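Local coordinates for trypsin-resistant surface T6 protein (Streptococcus pyogenes serotype M6, PDB 4P0D) that serves as the backbone pilin that probably polymerises into the shaft of the cell-wall-attached pili of this bacterium, at residues A[163-168]-A[317-322]; A[363-368]-A[390-395]; A[395-400]-A[469-474]. The protein carries 1 engineered substitution. One frame throughout, in Å; residues are numbered along the deposited sequence.

Contact 1: A[163-168]-A[317-322]; sequences KKTTSL and YTYQIA
Y317 meets K163, K164, T165 and T166 through both its backbone and its ring. Its N donates to K164 O at 2.8 Å. Its O takes a hydrogen bond from T166 N at 2.9 Å. The same O lies 3.1 Å from T165 CA, a CA-H...O contact. T165 and Y317 thus form a single beta bridge. Y317 CG lies beside the backbone N (chi1 -64°), and CE2 of its ring is 3.4 Å from K163 CD. The lysine crosses the ring obliquely there. T318 follows with its methyl alongside that of T166; the two CG2 atoms are 3.7 Å apart, and T318 CG2 also touches T166 O. Y319 then brings its phenol to T165 at about a right angle, with OH 3.7 Å from T165 CG2. That OH is hydrogen-bonded to D160. W394 adds a cation-pi contact to K163 and an edge-to-face contact to Y317. Segment 317-322 lies in the range of the prealbumin-like fold domain. The bridge therefore joins the short hairpin of strands 158-160 and 163-165 to the chain leading into strand 320-327, which pairs with strands 359-361 and 470-479.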
loop_
_atom_site.group_PDB
_atom_site.type_symbol
_atom_site.label_atom_id
_atom_site.label_comp_id
_atom_site.label_asym_id
_atom_site.label_seq_id
_atom_site.Cartn_x
_atom_site.Cartn_y
_atom_site.Cartn_z
ATOM N N LYS A 163 -18.248 -1.180 3.069
ATOM C CA LYS A 163 -17.294 -0.423 3.887
ATOM C C LYS A 163 -16.724 -1.309 4.981
ATOM O O LYS A 163 -17.482 -1.915 5.731
ATOM C CB LYS A 163 -17.992 0.753 4.563
ATOM C CG LYS A 163 -18.636 1.760 3.621
ATOM C CD LYS A 163 -17.595 2.668 2.992
ATOM C CE LYS A 163 -18.211 3.843 2.223
ATOM N NZ LYS A 163 -19.380 3.444 1.391
ATOM N N LYS A 164 -15.403 -1.375 5.102
ATOM C CA LYS A 164 -14.819 -2.055 6.248
ATOM C C LYS A 164 -14.707 -1.092 7.424
ATOM O O LYS A 164 -14.139 -0.026 7.300
ATOM C CB LYS A 164 -13.486 -2.717 5.876
ATOM C CG LYS A 164 -13.698 -3.830 4.837
ATOM C CD LYS A 164 -12.487 -4.715 4.632
ATOM C CE LYS A 164 -12.726 -5.724 3.513
ATOM N NZ LYS A 164 -13.711 -6.794 3.884
ATOM N N THR A 165 -15.286 -1.483 8.560
ATOM C CA THR A 165 -15.340 -0.621 9.736
ATOM C C THR A 165 -14.634 -1.251 10.945
ATOM O O THR A 165 -14.439 -2.454 11.011
ATOM C CB THR A 165 -16.795 -0.282 10.120
ATOM O OG1 THR A 165 -17.430 -1.432 10.687
ATOM C CG2 THR A 165 -17.594 0.174 8.894
ATOM N N THR A 166 -14.271 -0.422 11.905
ATOM C CA THR A 166 -13.553 -0.887 13.080
ATOM C C THR A 166 -13.851 0.012 14.285
ATOM O O THR A 166 -14.632 0.980 14.188
ATOM C CB THR A 166 -12.036 -0.916 12.788
ATOM O OG1 THR A 166 -11.349 -1.596 13.848
ATOM C CG2 THR A 166 -11.509 0.474 12.647
ATOM N N SER A 167 -13.219 -0.277 15.413
ATOM C CA SER A 167 -13.469 0.471 16.628
ATOM C C SER A 167 -12.162 0.727 17.369
ATOM O O SER A 167 -11.149 0.048 17.126
ATOM C CB SER A 167 -14.460 -0.295 17.491
ATOM O OG SER A 167 -13.894 -1.528 17.934
ATOM N N LEU A 168 -12.179 1.717 18.256
ATOM C CA LEU A 168 -11.012 2.032 19.104
ATOM C C LEU A 168 -10.513 0.786 19.837
ATOM O O LEU A 168 -11.296 0.051 20.446
ATOM C CB LEU A 168 -11.367 3.117 20.126
ATOM C CG LEU A 168 -10.302 3.440 21.177
ATOM C CD1 LEU A 168 -9.107 4.104 20.511
ATOM C CD2 LEU A 168 -10.897 4.351 22.229
ATOM N N TYR A 317 -13.065 2.435 8.246
ATOM C CA TYR A 317 -13.948 3.500 8.753
ATOM C C TYR A 317 -14.341 3.294 10.221
ATOM O O TYR A 317 -14.380 2.168 10.720
ATOM C CB TYR A 317 -15.191 3.562 7.883
ATOM C CG TYR A 317 -14.881 3.951 6.460
ATOM C CD1 TYR A 317 -14.688 5.288 6.108
ATOM C CD2 TYR A 317 -14.734 2.989 5.467
ATOM C CE1 TYR A 317 -14.388 5.651 4.809
ATOM C CE2 TYR A 317 -14.438 3.356 4.160
ATOM C CZ TYR A 317 -14.269 4.688 3.847
ATOM O OH TYR A 317 -13.962 5.054 2.560
ATOM N N THR A 318 -14.619 4.397 10.915
ATOM C CA THR A 318 -15.223 4.331 12.246
ATOM C C THR A 318 -16.326 5.375 12.316
ATOM O O THR A 318 -16.318 6.351 11.553
ATOM C CB THR A 318 -14.216 4.630 13.387
ATOM O OG1 THR A 318 -13.899 6.032 13.407
ATOM C CG2 THR A 318 -12.936 3.874 13.214
ATOM N N TYR A 319 -17.239 5.176 13.266
ATOM C CA TYR A 319 -18.311 6.121 13.551
ATOM C C TYR A 319 -18.306 6.446 15.036
ATOM O O TYR A 319 -17.619 5.798 15.835
ATOM C CB TYR A 319 -19.670 5.503 13.199
ATOM C CG TYR A 319 -19.696 4.853 11.824
ATOM C CD1 TYR A 319 -19.576 5.623 10.670
ATOM C CD2 TYR A 319 -19.798 3.470 11.690
ATOM C CE1 TYR A 319 -19.576 5.042 9.412
ATOM C CE2 TYR A 319 -19.807 2.874 10.430
ATOM C CZ TYR A 319 -19.691 3.662 9.294
ATOM O OH TYR A 319 -19.685 3.068 8.038
ATOM N N GLN A 320 -19.110 7.433 15.409
ATOM C CA GLN A 320 -19.278 7.758 16.810
ATOM C C GLN A 320 -20.744 7.947 17.123
ATOM O O GLN A 320 -21.524 8.367 16.265
ATOM C CB GLN A 320 -18.443 8.970 17.197
ATOM C CG GLN A 320 -18.723 10.226 16.401
ATOM C CD GLN A 320 -17.683 11.307 16.629
ATOM O OE1 GLN A 320 -16.573 11.042 17.098
ATOM N NE2 GLN A 320 -18.034 12.529 16.280
ATOM N N ILE A 321 -21.109 7.580 18.343
ATOM C CA ILE A 321 -22.479 7.660 18.805
ATOM C C ILE A 321 -22.666 8.924 19.639
ATOM O O ILE A 321 -21.861 9.222 20.508
ATOM C CB ILE A 321 -22.859 6.425 19.636
ATOM C CG1 ILE A 321 -22.654 5.156 18.801
ATOM C CG2 ILE A 321 -24.313 6.512 20.106
ATOM C CD1 ILE A 321 -22.845 3.882 19.570
ATOM N N ALA A 322 -23.768 9.620 19.379
ATOM C CA ALA A 322 -24.113 10.852 20.071
ATOM C C ALA A 322 -25.586 10.811 20.461
ATOM O O ALA A 322 -26.394 10.135 19.822
ATOM C CB ALA A 322 -23.831 12.055 19.175
#

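Contact 2: A[363-368]-A[390-395]; sequences TQVSSG and ITANWV
G368 and A392 form an antiparallel hydrogen-bonded pair in the prealbumin-like fold domain, at one end of the sheet in which strand 368-376 lies next to the outermost strand, 388-392. G368 N donates to A392 O at 2.8 Å. A392 N returns a nearly straight bond to G368 O at 2.7 Å, with an N-H...O angle of 175°. Two CA-H...O contacts flank this ring of bonds. S367 CA lies 3.1 Å from A392 O, and T391 CA lies 3.5 Å from G368 O. Before G368 the chain turns off the sheet, and the directions of 365-368 and 390-393 differ by 100°. Side chains add little. V365 CG2 approaches A392 CB at 4.5 Å, and S367 CB faces N393 CB at 4.2 Å. Y370 lies against both V365 and A392. Beyond the pair, N393 OD1 accepts from T396 N, which ties the turn after the strand to itself. Glycine suits position 368: its backbone angles (phi 155°) would drive a beta carbon into S367 O. The chemistry is that of main chain on main chain: each carbonyl of the pair accepts one N-H and one weaker CA-H, so the register here rests mostly on backbone atoms.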
loop_
_atom_site.group_PDB
_atom_site.type_symbol
_atom_site.label_atom_id
_atom_site.label_comp_id
_atom_site.label_asym_id
_atom_site.label_seq_id
_atom_site.Cartn_x
_atom_site.Cartn_y
_atom_site.Cartn_z
ATOM N N THR A 363 -16.453 7.343 21.997
ATOM C CA THR A 363 -15.258 7.000 21.237
ATOM C C THR A 363 -15.642 6.196 19.980
ATOM O O THR A 363 -16.819 5.858 19.775
ATOM C CB THR A 363 -14.298 6.161 22.095
ATOM O OG1 THR A 363 -15.026 5.094 22.710
ATOM C CG2 THR A 363 -13.633 7.019 23.156
ATOM N N GLN A 364 -14.653 5.845 19.165
ATOM C CA GLN A 364 -14.907 5.307 17.818
ATOM C C GLN A 364 -15.399 3.863 17.810
ATOM O O GLN A 364 -14.810 2.983 18.441
ATOM C CB GLN A 364 -13.647 5.400 16.954
ATOM C CG GLN A 364 -13.055 6.785 16.761
ATOM C CD GLN A 364 -12.039 7.163 17.824
ATOM O OE1 GLN A 364 -12.121 6.705 18.953
ATOM N NE2 GLN A 364 -11.085 8.011 17.468
ATOM N N VAL A 365 -16.461 3.625 17.051
ATOM C CA VAL A 365 -17.126 2.344 16.992
ATOM C C VAL A 365 -17.312 1.837 15.563
ATOM O O VAL A 365 -17.434 2.616 14.629
ATOM C CB VAL A 365 -18.504 2.400 17.698
ATOM C CG1 VAL A 365 -18.334 2.840 19.142
ATOM C CG2 VAL A 365 -19.495 3.322 16.979
ATOM N N SER A 366 -17.379 0.519 15.417
ATOM C CA SER A 366 -17.627 -0.096 14.114
ATOM C C SER A 366 -19.125 -0.091 13.837
ATOM O O SER A 366 -19.923 0.167 14.733
ATOM C CB SER A 366 -17.137 -1.526 14.123
ATOM O OG SER A 366 -17.955 -2.333 14.968
ATOM N N SER A 367 -19.511 -0.428 12.612
ATOM C CA SER A 367 -20.922 -0.600 12.305
ATOM C C SER A 367 -21.487 -1.647 13.242
ATOM O O SER A 367 -20.792 -2.620 13.589
ATOM C CB SER A 367 -21.115 -1.015 10.852
ATOM O OG SER A 367 -20.528 -2.282 10.591
ATOM N N GLY A 368 -22.722 -1.447 13.697
ATOM C CA GLY A 368 -23.346 -2.395 14.608
ATOM C C GLY A 368 -24.421 -1.789 15.478
ATOM O O GLY A 368 -24.784 -0.621 15.321
ATOM N N ILE A 390 -29.387 1.869 19.561
ATOM C CA ILE A 390 -29.045 2.662 18.403
ATOM C C ILE A 390 -28.175 1.814 17.484
ATOM O O ILE A 390 -27.310 1.048 17.947
ATOM C CB ILE A 390 -28.331 3.967 18.814
ATOM C CG1 ILE A 390 -28.299 4.956 17.638
ATOM C CG2 ILE A 390 -26.953 3.674 19.389
ATOM C CD1 ILE A 390 -27.747 6.318 18.016
ATOM N N THR A 391 -28.450 1.921 16.189
ATOM C CA THR A 391 -27.728 1.197 15.161
ATOM C C THR A 391 -26.793 2.193 14.497
ATOM O O THR A 391 -27.222 3.277 14.087
ATOM C CB THR A 391 -28.699 0.583 14.137
ATOM O OG1 THR A 391 -29.536 -0.373 14.794
ATOM C CG2 THR A 391 -27.962 -0.116 13.013
ATOM N N ALA A 392 -25.510 1.833 14.416
ATOM C CA ALA A 392 -24.506 2.683 13.787
ATOM C C ALA A 392 -24.025 2.064 12.477
ATOM O O ALA A 392 -23.625 0.900 12.449
ATOM C CB ALA A 392 -23.328 2.897 14.725
ATOM N N ASN A 393 -24.069 2.850 11.407
ATOM C CA ASN A 393 -23.490 2.472 10.115
ATOM C C ASN A 393 -23.374 3.676 9.170
ATOM O O ASN A 393 -23.739 4.799 9.516
ATOM C CB ASN A 393 -24.309 1.342 9.465
ATOM C CG ASN A 393 -25.777 1.690 9.337
ATOM O OD1 ASN A 393 -26.126 2.763 8.850
ATOM N ND2 ASN A 393 -26.637 0.794 9.772
ATOM N N TRP A 394 -22.852 3.444 7.974
ATOM C CA TRP A 394 -22.661 4.515 7.010
ATOM C C TRP A 394 -23.977 5.260 6.792
ATOM O O TRP A 394 -23.992 6.487 6.799
ATOM C CB TRP A 394 -22.133 3.944 5.693
ATOM C CG TRP A 394 -21.683 4.966 4.750
ATOM C CD1 TRP A 394 -22.388 5.461 3.692
ATOM C CD2 TRP A 394 -20.421 5.638 4.745
ATOM N NE1 TRP A 394 -21.653 6.405 3.036
ATOM C CE2 TRP A 394 -20.436 6.532 3.649
ATOM C CE3 TRP A 394 -19.280 5.576 5.554
ATOM C CZ2 TRP A 394 -19.357 7.366 3.344
ATOM C CZ3 TRP A 394 -18.198 6.411 5.255
ATOM C CH2 TRP A 394 -18.249 7.294 4.152
ATOM N N VAL A 395 -25.067 4.504 6.658
ATOM C CA VAL A 395 -26.406 5.059 6.418
ATOM C C VAL A 395 -26.944 5.866 7.599
ATOM O O VAL A 395 -27.494 6.928 7.384
ATOM C CB VAL A 395 -27.416 3.961 6.002
ATOM C CG1 VAL A 395 -28.854 4.498 5.984
ATOM C CG2 VAL A 395 -27.056 3.424 4.620
#

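Contact 3: A[395-400]-A[469-474]; sequences VTATVK and GTVLLE
A classic beta bulge joins these segments: T398 and V399 both face T470, just where strands 399-401 and 470-479 begin. V399 N donates to T470 O at 3.0 Å, and T470 N donates back to V399 O at 2.9 Å. The extra residue, T398, points its side chain away. Ahead of the bulge, A397 is the centre of an inverse gamma turn, closed by a weak bond from T398 N to T396 O. A397 O then accepts from G469 N at 3.2 Å, with the donor 37° out of the carbonyl plane. The backbone angles of G469 would bring a beta carbon against the preceding carbonyl O, which calls for glycine.

The side chains follow the backbone closely. V471 CG2, anti to its own carbonyl carbon, presses on A397 CB at 3.5 Å, tighter than usual for two carbons. V471 CG1 touches T396 OG1 at 3.7 Å; that hydroxyl is hydrogen-bonded to T391 O. V399 CG2 reaches across to L472 CB at 3.8 Å, while T470 CB lies 3.2 Å from V399 O. One water accepts from L472 N at 2.6 Å and donates to T396 O, linking the two segments. A second joins T470 OG1 and, weakly, V399 O; that hydroxyl is also hydrogen-bonded to Q320 NE2.

The chain directions of 396-399 and 469-472 differ by 96°, consistent with a pairing of a single bridge. K400 goes on to pair with S462 of strand 461-463. Strand 470-479 runs parallel to strand 320-327, with V471 bonded to Q320 and A322, and V471 also packs on I390 and A392 of strand 388-392.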
loop_
_atom_site.group_PDB
_atom_site.type_symbol
_atom_site.label_atom_id
_atom_site.label_comp_id
_atom_site.label_asym_id
_atom_site.label_seq_id
_atom_site.Cartn_x
_atom_site.Cartn_y
_atom_site.Cartn_z
ATOM N N VAL A 395 -25.067 4.504 6.658
ATOM C CA VAL A 395 -26.406 5.059 6.418
ATOM C C VAL A 395 -26.944 5.866 7.599
ATOM O O VAL A 395 -27.494 6.928 7.384
ATOM C CB VAL A 395 -27.416 3.961 6.002
ATOM C CG1 VAL A 395 -28.854 4.498 5.984
ATOM C CG2 VAL A 395 -27.056 3.424 4.620
ATOM N N THR A 396 -26.778 5.390 8.833
ATOM C CA THR A 396 -27.261 6.135 10.006
ATOM C C THR A 396 -26.294 7.245 10.487
ATOM O O THR A 396 -26.709 8.127 11.238
ATOM C CB THR A 396 -27.652 5.210 11.202
ATOM O OG1 THR A 396 -26.533 4.418 11.626
ATOM C CG2 THR A 396 -28.825 4.287 10.851
ATOM N N ALA A 397 -25.033 7.246 10.041
ATOM C CA ALA A 397 -24.064 8.249 10.503
ATOM C C ALA A 397 -24.119 9.534 9.663
ATOM O O ALA A 397 -23.132 9.940 9.053
ATOM C CB ALA A 397 -22.651 7.672 10.512
ATOM N N THR A 398 -25.275 10.191 9.690
ATOM C CA THR A 398 -25.557 11.336 8.833
ATOM C C THR A 398 -25.225 12.669 9.481
ATOM O O THR A 398 -25.344 13.716 8.833
ATOM C CB THR A 398 -27.044 11.374 8.456
ATOM O OG1 THR A 398 -27.827 11.184 9.639
ATOM C CG2 THR A 398 -27.369 10.274 7.459
ATOM N N VAL A 399 -24.819 12.643 10.747
ATOM C CA VAL A 399 -24.545 13.867 11.465
ATOM C C VAL A 399 -23.066 14.223 11.409
ATOM O O VAL A 399 -22.173 13.364 11.548
ATOM C CB VAL A 399 -25.065 13.805 12.922
ATOM C CG1 VAL A 399 -24.577 15.002 13.739
ATOM C CG2 VAL A 399 -26.591 13.744 12.916
ATOM N N LYS A 400 -22.819 15.507 11.172
ATOM C CA LYS A 400 -21.483 16.051 11.211
ATOM C C LYS A 400 -21.384 16.945 12.443
ATOM O O LYS A 400 -22.202 17.842 12.648
ATOM C CB LYS A 400 -21.182 16.838 9.929
ATOM C CG LYS A 400 -19.848 17.573 9.923
ATOM C CD LYS A 400 -18.644 16.631 9.852
ATOM C CE LYS A 400 -17.411 17.263 10.498
ATOM N NZ LYS A 400 -16.126 16.832 9.880
ATOM N N GLY A 469 -20.169 10.827 9.851
ATOM C CA GLY A 469 -19.395 10.209 10.931
ATOM C C GLY A 469 -20.132 10.007 12.243
ATOM O O GLY A 469 -19.837 9.075 12.988
ATOM N N THR A 470 -21.109 10.858 12.536
ATOM C CA THR A 470 -21.828 10.759 13.800
ATOM C C THR A 470 -23.238 10.202 13.628
ATOM O O THR A 470 -23.995 10.607 12.730
ATOM C CB THR A 470 -21.859 12.117 14.528
ATOM O OG1 THR A 470 -20.524 12.577 14.710
ATOM C CG2 THR A 470 -22.542 11.993 15.910
ATOM N N VAL A 471 -23.572 9.240 14.489
ATOM C CA VAL A 471 -24.892 8.657 14.548
ATOM C C VAL A 471 -25.573 9.254 15.780
ATOM O O VAL A 471 -25.261 8.872 16.904
ATOM C CB VAL A 471 -24.823 7.129 14.666
ATOM C CG1 VAL A 471 -26.215 6.537 14.668
ATOM C CG2 VAL A 471 -24.012 6.530 13.517
ATOM N N LEU A 472 -26.490 10.194 15.566
ATOM C CA LEU A 472 -27.216 10.865 16.668
ATOM C C LEU A 472 -28.552 10.194 16.966
ATOM O O LEU A 472 -29.381 10.008 16.063
ATOM C CB LEU A 472 -27.458 12.331 16.312
ATOM C CG LEU A 472 -28.223 13.202 17.329
ATOM C CD1 LEU A 472 -27.447 13.360 18.624
ATOM C CD2 LEU A 472 -28.527 14.561 16.724
ATOM N N LEU A 473 -28.776 9.823 18.223
ATOM C CA LEU A 473 -30.016 9.126 18.588
ATOM C C LEU A 473 -31.256 9.917 18.120
ATOM O O LEU A 473 -31.320 11.114 18.345
ATOM C CB LEU A 473 -30.081 8.943 20.101
ATOM C CG LEU A 473 -31.210 8.066 20.637
ATOM C CD1 LEU A 473 -31.012 6.605 20.269
ATOM C CD2 LEU A 473 -31.287 8.199 22.148
ATOM N N GLU A 474 -32.225 9.236 17.506
ATOM C CA GLU A 474 -33.397 9.897 16.882
ATOM C C GLU A 474 -34.215 10.709 17.884
ATOM O O GLU A 474 -34.577 11.860 17.622
ATOM C CB GLU A 474 -34.303 8.866 16.210
HETATM O O HOH W 1 -27.460 10.459 13.124
HETATM O O HOH W 2 -19.018 13.565 12.731
#

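In the fold
The three contacts follow one another along the chain, and none nests in or crosses another. Contact 1 closes the longest loop, of 148 residues, and brings the hairpin to the chain leading into strand 320-327. Contact 2 closes a short loop of 21 residues, holding strand 388-392 to the start of 368-376. Contact 3 begins at V395, where contact 2 ends, and closes a loop of 68 residues. Segments 163-168 and 317-322 touch 363-368 through probable bonds from L168 to Q364 and from V365 to Y319. Strands 320-327 and 470-479 link contacts 1 and 3 as sheet neighbours. I390 rests on L473 between contacts 2 and 3.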